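Long-range contacts in MxaA (Stigmatella aurantiaca, PDB 4W4T), which probably releases the finished myxalamid chain by NADPH-dependent reduction to an alcohol, through its terminal reductase domain: residues Y84-K90 against V118-I124; L55-T61 against I143-N149; F66-L71 against V287-S291. One frame throughout, in Å; residues are numbered along the deposited sequence.

Three contacts sample one Rossmann-type domain from edge to core. Contacts 1 and 2 lie in the same parallel sheet, where strand 57-61 pairs with strand 82-87 on one flank and with strand 145-148 on the other; Tyr-84 N and O bond to Ile-58 O and Leu-60 N, joining the two contacts directly. Contact 1 is only partly buried, and its arginines meet carboxylate and carbonyl oxygens. Contact 2 is largely buried, with a salt bridge at its more open end and a hydroxyl–imidazole pair at the other. Contact 3, deep in the domain, joins two helices almost wholly through hydrocarbon, and Leu-67 within it touches Asn-149 of contact 2.

Contact 1. Residues Y84-K90 against V118-I124; sequences YCLVRSK and VPVRGDI
Four backbone hydrogen bonds carry the pairing of strand 84-87 with strand 118-121, running from Cys-85 N to Val-118 O, from Val-120 N to Cys-85 O, from Val-87 N to Val-120 O and from Gly-122 N to Val-87 O. Their alternation between strands is that of a parallel pair, and CA-H...O contacts such as Tyr-84 CA to Val-118 O (3.1 Å) supplement them.

Apolar contacts line both faces. Val-118 stands over one face of the Tyr-84 ring, offset toward its rim, with CB 4.0 Å from the ring centroid in a CH-pi contact; Val-120 CG2 reaches the same ring at its edge, 3.7 Å from Tyr-84 CD2. Further along this face the CD1 branch of Leu-86 lies 3.8 Å from Gly-122 CA, while CD2 turns to Ile-124. On the other face Val-87 CG1 packs against Pro-119 CB at 3.8 Å, beneath helix 92-105, whose Met-96 and Ile-99 also touch the proline. This helix completes the right-handed beta-alpha-beta crossover characteristic of a Rossmann fold, and the loops just past the strands hold Arg-88, Asp-123 and Ile-124 of the NADPH site.

Charged and polar groups gather in these loops. Arg-121 bends at chi3 (53°), which folds its guanidinium back over the outgoing chain: NE donates to Ser-89 O at 2.9 Å, 27° out of the guanidinium plane, and Lys-90 O sits above the centre of the group. Arg-88 runs alongside Asp-123, and its NE forms a long salt bridge to Asp-123 OD2 at 3.5 Å, with guanidinium and carboxylate planes 65° apart. The other carboxylate oxygen, Asp-123 OD1, accepts a hydrogen bond from the backbone N of Gly-125, also of the NADPH site, a second tie that restrains the carboxylate.

Contact 2. Residues L55-T61 against I143-N149; sequences LRTILLT and IDAIYHN
Arg-56 grips the Asp-144 carboxylate side-on, the two flat groups nearly coplanar at 19°. Its NE donates to the syn lone pair of Asp-144 OD2 at 3.1 Å, an almost straight bond lying in the guanidinium plane, while NH2 meets Asp-144 OD1 at 2.8 Å. The backbone N of Arg-56 takes the anti lone pair of the same Asp-144 OD2 at 2.7 Å. Two firm donors thus hold one oxygen from two directions and leave the carboxylate little freedom to rotate.

At the opposite end Thr-61 OG1 approaches the edge of the His-148 ring, 2.7 Å from ND1. With chi1 at 61°, this hydroxyl lies between the backbone N and carbonyl carbon of Thr-61, a position from which it also receives a weak bond from Asn-149 N. Between the ends, Leu-59 N to Ala-145 O, Tyr-147 N to Leu-59 O and Thr-61 N to Tyr-147 O zip the strands together in parallel register. They are neighbours at the centre of the Rossmann sheet, and Asn-149, just past the end of strand 145-148, belongs to the NADPH site.

Apolar groups cover the pairing. Ile-58 CG2 comes obliquely to the Tyr-147 ring, 3.5 Å from CD1, and Leu-60 CD1 packs on Tyr-147 CB at 3.7 Å. On the other face Leu-59 CB meets the CG2 branch of Ile-143 at 3.8 Å.

A second shell positions these groups. Arg-181 adds a salt bridge to Asp-144 OD1, so two arginines share the acid and would probably favour its ionised form. Thr-170 OG1 bonds His-148 NE2, fixing the imidazole at both nitrogens. Tyr-147 OH is hydrogen-bonded to Ser-298 OG at the end of helix 287-298, while its side chain packs on Leu-75 of helix 66-78.

Contact 3. Residues F66-L71 against V287-S291; sequences FLGAFL and VDYVS
Val-287 has CG1 wedged between its backbone N and carbonyl carbon (chi1 69°), while Phe-70 has CG anti to its carbonyl carbon; together these torsions set the methyl squarely over the phenyl ring. The helices involved belong to the Rossmann domain: 66-78 follows the first strand and its nucleotide-binding loop, and 287-298 crosses it at -62°, their local axes 9.1 Å apart. Val-287 CG1 stands 3.6 Å from the centroid of the Phe-70 ring and 8° off its normal, a CH-pi contact over the centre of the face. The same methyl touches Phe-66 CZ at 3.7 Å, while CG2 of Val-287 reaches Leu-67 CD1 at 3.8 Å. A serine in place of Phe-70 would probably leave the CG1 methyl of Val-287 without its aromatic floor and open a gap between the helices. Phe-66 and Leu-67 also belong to the NADPH site, so the packing joins that site to the second helix. Further along, Ser-291 OG lies 3.7 Å from Phe-70 CB and is hydrogen-bonded to Glu-74 OE1 of the first helix, and Leu-67 CD1 meets Val-290 CG1 at 3.8 Å.

Contact 1. Residues Y84-K90 against V118-I124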
loop_
_atom_site.group_PDB
_atom_site.type_symbol
_atom_site.label_atom_id
_atom_site.label_comp_id
_atom_site.label_asym_id
_atom_site.label_seq_id
_atom_site.Cartn_x
_atom_site.Cartn_y
_atom_site.Cartn_z
ATOM N N TYR A 84 8.911 -34.486 -2.788
ATOM C CA TYR A 84 9.887 -33.443 -3.054
ATOM C C TYR A 84 9.213 -32.083 -2.951
ATOM O O TYR A 84 8.198 -31.856 -3.601
ATOM C CB TYR A 84 10.508 -33.620 -4.439
ATOM C CG TYR A 84 11.416 -34.825 -4.555
ATOM C CD1 TYR A 84 10.900 -36.117 -4.606
ATOM C CD2 TYR A 84 12.793 -34.666 -4.625
ATOM C CE1 TYR A 84 11.745 -37.223 -4.716
ATOM C CE2 TYR A 84 13.639 -35.760 -4.734
ATOM C CZ TYR A 84 13.114 -37.031 -4.778
ATOM O OH TYR A 84 13.975 -38.104 -4.894
ATOM N N CYS A 85 9.785 -31.193 -2.150
ATOM C CA CYS A 85 9.210 -29.871 -1.929
ATOM C C CYS A 85 10.132 -28.735 -2.348
ATOM O O CYS A 85 11.160 -28.505 -1.732
ATOM C CB CYS A 85 8.839 -29.695 -0.460
ATOM S SG CYS A 85 7.568 -30.835 0.083
ATOM N N LEU A 86 9.733 -28.001 -3.376
ATOM C CA LEU A 86 10.519 -26.870 -3.846
ATOM C C LEU A 86 10.506 -25.766 -2.791
ATOM O O LEU A 86 9.442 -25.363 -2.326
ATOM C CB LEU A 86 9.963 -26.358 -5.178
ATOM C CG LEU A 86 10.819 -25.334 -5.921
ATOM C CD1 LEU A 86 12.026 -26.019 -6.543
ATOM C CD2 LEU A 86 9.980 -24.643 -6.975
ATOM N N VAL A 87 11.682 -25.281 -2.404
ATOM C CA VAL A 87 11.775 -24.291 -1.345
ATOM C C VAL A 87 13.010 -23.411 -1.509
ATOM O O VAL A 87 14.102 -23.908 -1.795
ATOM C CB VAL A 87 11.799 -24.976 0.056
ATOM C CG1 VAL A 87 12.968 -25.977 0.149
ATOM C CG2 VAL A 87 11.871 -23.946 1.171
ATOM N N ARG A 88 12.830 -22.102 -1.347
ATOM C CA ARG A 88 13.946 -21.158 -1.336
ATOM C C ARG A 88 14.731 -21.273 -0.042
ATOM O O ARG A 88 14.209 -20.977 1.032
ATOM C CB ARG A 88 13.459 -19.714 -1.485
ATOM C CG ARG A 88 12.749 -19.400 -2.785
ATOM C CD ARG A 88 12.249 -17.951 -2.821
ATOM N NE ARG A 88 13.336 -16.975 -2.872
ATOM C CZ ARG A 88 13.631 -16.127 -1.892
ATOM N NH1 ARG A 88 12.920 -16.131 -0.771
ATOM N NH2 ARG A 88 14.638 -15.272 -2.033
ATOM N N SER A 89 15.987 -21.690 -0.145
ATOM C CA SER A 89 16.857 -21.804 1.022
ATOM C C SER A 89 18.291 -22.033 0.554
ATOM O O SER A 89 18.507 -22.421 -0.593
ATOM C CB SER A 89 16.401 -22.947 1.931
ATOM O OG SER A 89 16.377 -24.177 1.211
ATOM N N LYS A 90 19.263 -21.789 1.430
ATOM C CA LYS A 90 20.670 -21.988 1.072
ATOM C C LYS A 90 21.080 -23.462 1.133
ATOM O O LYS A 90 22.029 -23.874 0.459
ATOM C CB LYS A 90 21.578 -21.157 1.981
ATOM C CG LYS A 90 21.657 -19.684 1.600
ATOM C CD LYS A 90 22.256 -19.509 0.212
ATOM C CE LYS A 90 21.935 -18.137 -0.370
ATOM N NZ LYS A 90 20.474 -17.972 -0.613
ATOM N N VAL A 118 11.401 -34.279 0.900
ATOM C CA VAL A 118 12.692 -34.006 0.306
ATOM C C VAL A 118 12.754 -32.605 -0.239
ATOM O O VAL A 118 12.206 -32.363 -1.328
ATOM C CB VAL A 118 12.979 -34.989 -0.863
ATOM C CG1 VAL A 118 14.362 -34.715 -1.446
ATOM C CG2 VAL A 118 12.814 -36.401 -0.432
ATOM N N PRO A 119 13.364 -31.691 0.512
ATOM C CA PRO A 119 13.394 -30.363 -0.054
ATOM C C PRO A 119 14.251 -30.300 -1.323
ATOM O O PRO A 119 15.233 -31.042 -1.480
ATOM C CB PRO A 119 14.014 -29.514 1.026
ATOM C CG PRO A 119 13.867 -30.223 2.259
ATOM C CD PRO A 119 13.790 -31.709 1.906
ATOM N N VAL A 120 13.820 -29.455 -2.251
ATOM C CA VAL A 120 14.570 -29.159 -3.447
ATOM C C VAL A 120 14.802 -27.672 -3.389
ATOM O O VAL A 120 13.847 -26.905 -3.411
ATOM C CB VAL A 120 13.795 -29.595 -4.719
ATOM C CG1 VAL A 120 14.580 -29.202 -6.006
ATOM C CG2 VAL A 120 13.510 -31.082 -4.703
ATOM N N ARG A 121 16.056 -27.262 -3.247
ATOM C CA ARG A 121 16.376 -25.837 -3.223
ATOM C C ARG A 121 16.015 -25.219 -4.565
ATOM O O ARG A 121 16.429 -25.734 -5.610
ATOM C CB ARG A 121 17.865 -25.577 -2.966
ATOM C CG ARG A 121 18.397 -25.953 -1.608
ATOM C CD ARG A 121 19.898 -25.678 -1.596
ATOM N NE ARG A 121 20.166 -24.306 -2.016
ATOM C CZ ARG A 121 21.338 -23.865 -2.458
ATOM N NH1 ARG A 121 22.373 -24.692 -2.553
ATOM N NH2 ARG A 121 21.469 -22.589 -2.807
ATOM N N GLY A 122 15.284 -24.108 -4.540
ATOM C CA GLY A 122 14.804 -23.521 -5.771
ATOM C C GLY A 122 13.756 -22.442 -5.594
ATOM O O GLY A 122 13.351 -22.097 -4.477
ATOM N N ASP A 123 13.305 -21.917 -6.726
ATOM C CA ASP A 123 12.545 -20.679 -6.775
ATOM C C ASP A 123 11.638 -20.744 -7.986
ATOM O O ASP A 123 12.105 -20.778 -9.116
ATOM C CB ASP A 123 13.484 -19.477 -6.870
ATOM C CG ASP A 123 12.777 -18.145 -6.692
ATOM O OD1 ASP A 123 11.539 -18.068 -6.859
ATOM O OD2 ASP A 123 13.480 -17.151 -6.397
ATOM N N ILE A 124 10.336 -20.763 -7.737
ATOM C CA ILE A 124 9.352 -20.769 -8.799
ATOM C C ILE A 124 9.510 -19.608 -9.805
ATOM O O ILE A 124 9.115 -19.716 -10.969
ATOM C CB ILE A 124 7.938 -20.744 -8.179
ATOM C CG1 ILE A 124 6.939 -21.376 -9.139
ATOM C CG2 ILE A 124 7.550 -19.341 -7.714
ATOM C CD1 ILE A 124 7.273 -22.811 -9.454
#

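Contact 2. Residues L55-T61 against I143-N149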
loop_
_atom_site.group_PDB
_atom_site.type_symbol
_atom_site.label_atom_id
_atom_site.label_comp_id
_atom_site.label_asym_id
_atom_site.label_seq_id
_atom_site.Cartn_x
_atom_site.Cartn_y
_atom_site.Cartn_z
ATOM N N LEU A 55 2.795 -44.530 -7.810
ATOM C CA LEU A 55 3.610 -43.312 -7.780
ATOM C C LEU A 55 4.691 -43.415 -6.722
ATOM O O LEU A 55 4.394 -43.595 -5.539
ATOM C CB LEU A 55 2.758 -42.073 -7.489
ATOM C CG LEU A 55 1.721 -41.544 -8.488
ATOM C CD1 LEU A 55 1.019 -40.334 -7.899
ATOM C CD2 LEU A 55 2.340 -41.200 -9.831
ATOM N N ARG A 56 5.944 -43.268 -7.146
ATOM C CA ARG A 56 7.073 -43.389 -6.237
ATOM C C ARG A 56 7.441 -42.025 -5.640
ATOM O O ARG A 56 7.863 -41.926 -4.487
ATOM C CB ARG A 56 8.273 -44.007 -6.969
ATOM C CG ARG A 56 8.013 -45.391 -7.581
ATOM C CD ARG A 56 9.024 -45.710 -8.679
ATOM N NE ARG A 56 8.824 -44.808 -9.803
ATOM C CZ ARG A 56 9.467 -44.877 -10.962
ATOM N NH1 ARG A 56 10.367 -45.831 -11.200
ATOM N NH2 ARG A 56 9.186 -43.991 -11.898
ATOM N N THR A 57 7.280 -40.972 -6.439
ATOM C CA THR A 57 7.733 -39.636 -6.060
ATOM C C THR A 57 6.797 -38.549 -6.550
ATOM O O THR A 57 6.174 -38.675 -7.602
ATOM C CB THR A 57 9.108 -39.315 -6.653
ATOM O OG1 THR A 57 8.990 -39.413 -8.068
ATOM C CG2 THR A 57 10.172 -40.292 -6.162
ATOM N N ILE A 58 6.736 -37.469 -5.790
ATOM C CA ILE A 58 5.866 -36.345 -6.104
ATOM C C ILE A 58 6.591 -35.035 -5.868
ATOM O O ILE A 58 7.252 -34.856 -4.844
ATOM C CB ILE A 58 4.575 -36.391 -5.241
ATOM C CG1 ILE A 58 3.703 -37.571 -5.679
ATOM C CG2 ILE A 58 3.845 -35.059 -5.321
ATOM C CD1 ILE A 58 2.462 -37.829 -4.804
ATOM N N LEU A 59 6.482 -34.105 -6.814
ATOM C CA LEU A 59 6.986 -32.765 -6.577
ATOM C C LEU A 59 5.858 -31.823 -6.155
ATOM O O LEU A 59 4.867 -31.679 -6.867
ATOM C CB LEU A 59 7.674 -32.206 -7.820
ATOM C CG LEU A 59 8.148 -30.755 -7.666
ATOM C CD1 LEU A 59 9.284 -30.628 -6.669
ATOM C CD2 LEU A 59 8.541 -30.147 -9.016
ATOM N N LEU A 60 6.021 -31.197 -4.998
ATOM C CA LEU A 60 5.058 -30.205 -4.519
ATOM C C LEU A 60 5.671 -28.817 -4.544
ATOM O O LEU A 60 6.739 -28.586 -3.991
ATOM C CB LEU A 60 4.589 -30.536 -3.095
ATOM C CG LEU A 60 3.611 -29.550 -2.435
ATOM C CD1 LEU A 60 2.318 -29.422 -3.248
ATOM C CD2 LEU A 60 3.321 -29.987 -0.994
ATOM N N THR A 61 5.000 -27.879 -5.194
ATOM C CA THR A 61 5.387 -26.493 -5.044
ATOM C C THR A 61 4.420 -25.832 -4.055
ATOM O O THR A 61 3.220 -26.148 -4.017
ATOM C CB THR A 61 5.398 -25.721 -6.403
ATOM O OG1 THR A 61 4.093 -25.714 -6.984
ATOM C CG2 THR A 61 6.354 -26.367 -7.387
ATOM N N ILE A 143 11.002 -37.439 -10.664
ATOM C CA ILE A 143 9.616 -37.113 -10.280
ATOM C C ILE A 143 8.555 -37.835 -11.088
ATOM O O ILE A 143 8.606 -37.839 -12.319
ATOM C CB ILE A 143 9.357 -35.602 -10.410
ATOM C CG1 ILE A 143 10.321 -34.831 -9.525
ATOM C CG2 ILE A 143 7.868 -35.267 -10.064
ATOM C CD1 ILE A 143 10.268 -35.219 -8.065
ATOM N N ASP A 144 7.573 -38.435 -10.408
ATOM C CA ASP A 144 6.516 -39.136 -11.123
ATOM C C ASP A 144 5.329 -38.222 -11.408
ATOM O O ASP A 144 4.683 -38.338 -12.446
ATOM C CB ASP A 144 6.032 -40.370 -10.334
ATOM C CG ASP A 144 7.047 -41.525 -10.346
ATOM O OD1 ASP A 144 7.969 -41.537 -11.195
ATOM O OD2 ASP A 144 6.903 -42.443 -9.518
ATOM N N ALA A 145 5.036 -37.333 -10.473
ATOM C CA ALA A 145 3.887 -36.443 -10.622
ATOM C C ALA A 145 4.114 -35.110 -9.901
ATOM O O ALA A 145 4.952 -34.990 -8.997
ATOM C CB ALA A 145 2.614 -37.136 -10.117
ATOM N N ILE A 146 3.382 -34.090 -10.332
ATOM C CA ILE A 146 3.577 -32.734 -9.830
ATOM C C ILE A 146 2.275 -32.134 -9.302
ATOM O O ILE A 146 1.259 -32.143 -9.992
ATOM C CB ILE A 146 4.126 -31.798 -10.931
ATOM C CG1 ILE A 146 5.470 -32.318 -11.448
ATOM C CG2 ILE A 146 4.291 -30.371 -10.390
ATOM C CD1 ILE A 146 5.786 -31.901 -12.865
ATOM N N TYR A 147 2.320 -31.621 -8.080
ATOM C CA TYR A 147 1.249 -30.796 -7.539
ATOM C C TYR A 147 1.763 -29.360 -7.519
ATOM O O TYR A 147 2.605 -29.007 -6.696
ATOM C CB TYR A 147 0.826 -31.256 -6.140
ATOM C CG TYR A 147 0.110 -32.603 -6.132
ATOM C CD1 TYR A 147 0.794 -33.773 -6.411
ATOM C CD2 TYR A 147 -1.244 -32.695 -5.835
ATOM C CE1 TYR A 147 0.158 -35.011 -6.405
ATOM C CE2 TYR A 147 -1.891 -33.929 -5.831
ATOM C CZ TYR A 147 -1.182 -35.082 -6.124
ATOM O OH TYR A 147 -1.817 -36.311 -6.108
ATOM N N HIS A 148 1.266 -28.544 -8.444
ATOM C CA HIS A 148 1.760 -27.181 -8.575
ATOM C C HIS A 148 0.844 -26.172 -7.852
ATOM O O HIS A 148 -0.171 -25.724 -8.389
ATOM C CB HIS A 148 1.934 -26.835 -10.068
ATOM C CG HIS A 148 2.456 -25.447 -10.305
ATOM N ND1 HIS A 148 3.311 -24.819 -9.430
ATOM C CD2 HIS A 148 2.212 -24.560 -11.298
ATOM C CE1 HIS A 148 3.589 -23.606 -9.880
ATOM N NE2 HIS A 148 2.927 -23.422 -11.007
ATOM N N ASN A 149 1.212 -25.852 -6.616
ATOM C CA ASN A 149 0.449 -24.941 -5.766
ATOM C C ASN A 149 1.257 -23.679 -5.427
ATOM O O ASN A 149 0.798 -22.819 -4.681
ATOM C CB ASN A 149 0.015 -25.660 -4.474
ATOM C CG ASN A 149 -0.737 -24.746 -3.518
ATOM O OD1 ASN A 149 -1.648 -24.027 -3.921
ATOM N ND2 ASN A 149 -0.318 -24.731 -2.260
#

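Contact 3. Residues F66-L71 against V287-S291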
loop_
_atom_site.group_PDB
_atom_site.type_symbol
_atom_site.label_atom_id
_atom_site.label_comp_id
_atom_site.label_asym_id
_atom_site.label_seq_id
_atom_site.Cartn_x
_atom_site.Cartn_y
_atom_site.Cartn_z
ATOM N N PHE A 66 0.005 -21.455 2.915
ATOM C CA PHE A 66 -1.090 -21.904 3.782
ATOM C C PHE A 66 -1.723 -23.187 3.245
ATOM O O PHE A 66 -1.634 -24.236 3.888
ATOM C CB PHE A 66 -2.126 -20.773 3.929
ATOM C CG PHE A 66 -3.355 -21.156 4.716
ATOM C CD1 PHE A 66 -3.246 -21.668 6.004
ATOM C CD2 PHE A 66 -4.618 -20.964 4.177
ATOM C CE1 PHE A 66 -4.384 -22.005 6.738
ATOM C CE2 PHE A 66 -5.757 -21.306 4.899
ATOM C CZ PHE A 66 -5.637 -21.827 6.178
ATOM N N LEU A 67 -2.339 -23.126 2.066
ATOM C CA LEU A 67 -2.851 -24.344 1.426
ATOM C C LEU A 67 -1.770 -25.416 1.296
ATOM O O LEU A 67 -2.018 -26.598 1.533
ATOM C CB LEU A 67 -3.426 -24.036 0.045
ATOM C CG LEU A 67 -3.969 -25.246 -0.729
ATOM C CD1 LEU A 67 -5.041 -25.988 0.069
ATOM C CD2 LEU A 67 -4.522 -24.772 -2.055
ATOM N N GLY A 68 -0.565 -24.989 0.921
ATOM C CA GLY A 68 0.539 -25.918 0.721
ATOM C C GLY A 68 0.868 -26.787 1.924
ATOM O O GLY A 68 1.204 -27.957 1.767
ATOM N N ALA A 69 0.781 -26.215 3.121
ATOM C CA ALA A 69 1.024 -26.971 4.350
ATOM C C ALA A 69 0.052 -28.144 4.481
ATOM O O ALA A 69 0.447 -29.263 4.786
ATOM C CB ALA A 69 0.920 -26.057 5.562
ATOM N N PHE A 70 -1.230 -27.878 4.243
ATOM C CA PHE A 70 -2.255 -28.902 4.381
ATOM C C PHE A 70 -2.155 -29.921 3.262
ATOM O O PHE A 70 -2.305 -31.118 3.487
ATOM C CB PHE A 70 -3.647 -28.249 4.429
ATOM C CG PHE A 70 -3.862 -27.418 5.654
ATOM C CD1 PHE A 70 -3.398 -26.113 5.716
ATOM C CD2 PHE A 70 -4.492 -27.957 6.763
ATOM C CE1 PHE A 70 -3.572 -25.350 6.853
ATOM C CE2 PHE A 70 -4.676 -27.207 7.907
ATOM C CZ PHE A 70 -4.223 -25.900 7.960
ATOM N N LEU A 71 -1.867 -29.445 2.053
ATOM C CA LEU A 71 -1.633 -30.332 0.925
ATOM C C LEU A 71 -0.453 -31.262 1.214
ATOM O O LEU A 71 -0.508 -32.455 0.933
ATOM C CB LEU A 71 -1.379 -29.506 -0.341
ATOM C CG LEU A 71 -1.591 -30.106 -1.729
ATOM C CD1 LEU A 71 -2.896 -30.892 -1.802
ATOM C CD2 LEU A 71 -1.597 -28.965 -2.765
ATOM N N VAL A 287 -9.876 -24.749 4.474
ATOM C CA VAL A 287 -8.667 -25.310 3.841
ATOM C C VAL A 287 -8.614 -26.847 3.918
ATOM O O VAL A 287 -8.059 -27.492 3.010
ATOM C CB VAL A 287 -7.391 -24.715 4.460
ATOM C CG1 VAL A 287 -7.190 -25.183 5.906
ATOM C CG2 VAL A 287 -6.167 -25.052 3.580
ATOM N N ASP A 288 -9.221 -27.447 4.952
ATOM C CA ASP A 288 -9.214 -28.916 5.032
ATOM C C ASP A 288 -10.070 -29.550 3.929
ATOM O O ASP A 288 -9.751 -30.639 3.440
ATOM C CB ASP A 288 -9.641 -29.442 6.417
ATOM C CG ASP A 288 -10.868 -28.728 7.005
ATOM O OD1 ASP A 288 -10.967 -27.495 6.883
ATOM O OD2 ASP A 288 -11.712 -29.426 7.623
ATOM N N TYR A 289 -11.108 -28.860 3.477
ATOM C CA TYR A 289 -11.854 -29.353 2.326
ATOM C C TYR A 289 -11.069 -29.197 1.017
ATOM O O TYR A 289 -11.059 -30.104 0.188
ATOM C CB TYR A 289 -13.201 -28.644 2.204
ATOM C CG TYR A 289 -13.923 -28.972 0.918
ATOM C CD1 TYR A 289 -14.440 -30.252 0.689
ATOM C CD2 TYR A 289 -14.079 -28.011 -0.073
ATOM C CE1 TYR A 289 -15.091 -30.550 -0.481
ATOM C CE2 TYR A 289 -14.740 -28.295 -1.245
ATOM C CZ TYR A 289 -15.239 -29.567 -1.447
ATOM O OH TYR A 289 -15.887 -29.851 -2.619
ATOM N N VAL A 290 -10.453 -28.031 0.813
ATOM C CA VAL A 290 -9.707 -27.804 -0.416
ATOM C C VAL A 290 -8.575 -28.814 -0.540
ATOM O O VAL A 290 -8.430 -29.465 -1.580
ATOM C CB VAL A 290 -9.135 -26.384 -0.487
ATOM C CG1 VAL A 290 -8.387 -26.194 -1.786
ATOM C CG2 VAL A 290 -10.266 -25.365 -0.365
ATOM N N SER A 291 -7.794 -28.981 0.521
ATOM C CA SER A 291 -6.659 -29.899 0.432
ATOM C C SER A 291 -7.136 -31.334 0.239
ATOM O O SER A 291 -6.574 -32.053 -0.581
ATOM C CB SER A 291 -5.745 -29.801 1.657
ATOM O OG SER A 291 -6.411 -30.126 2.863
#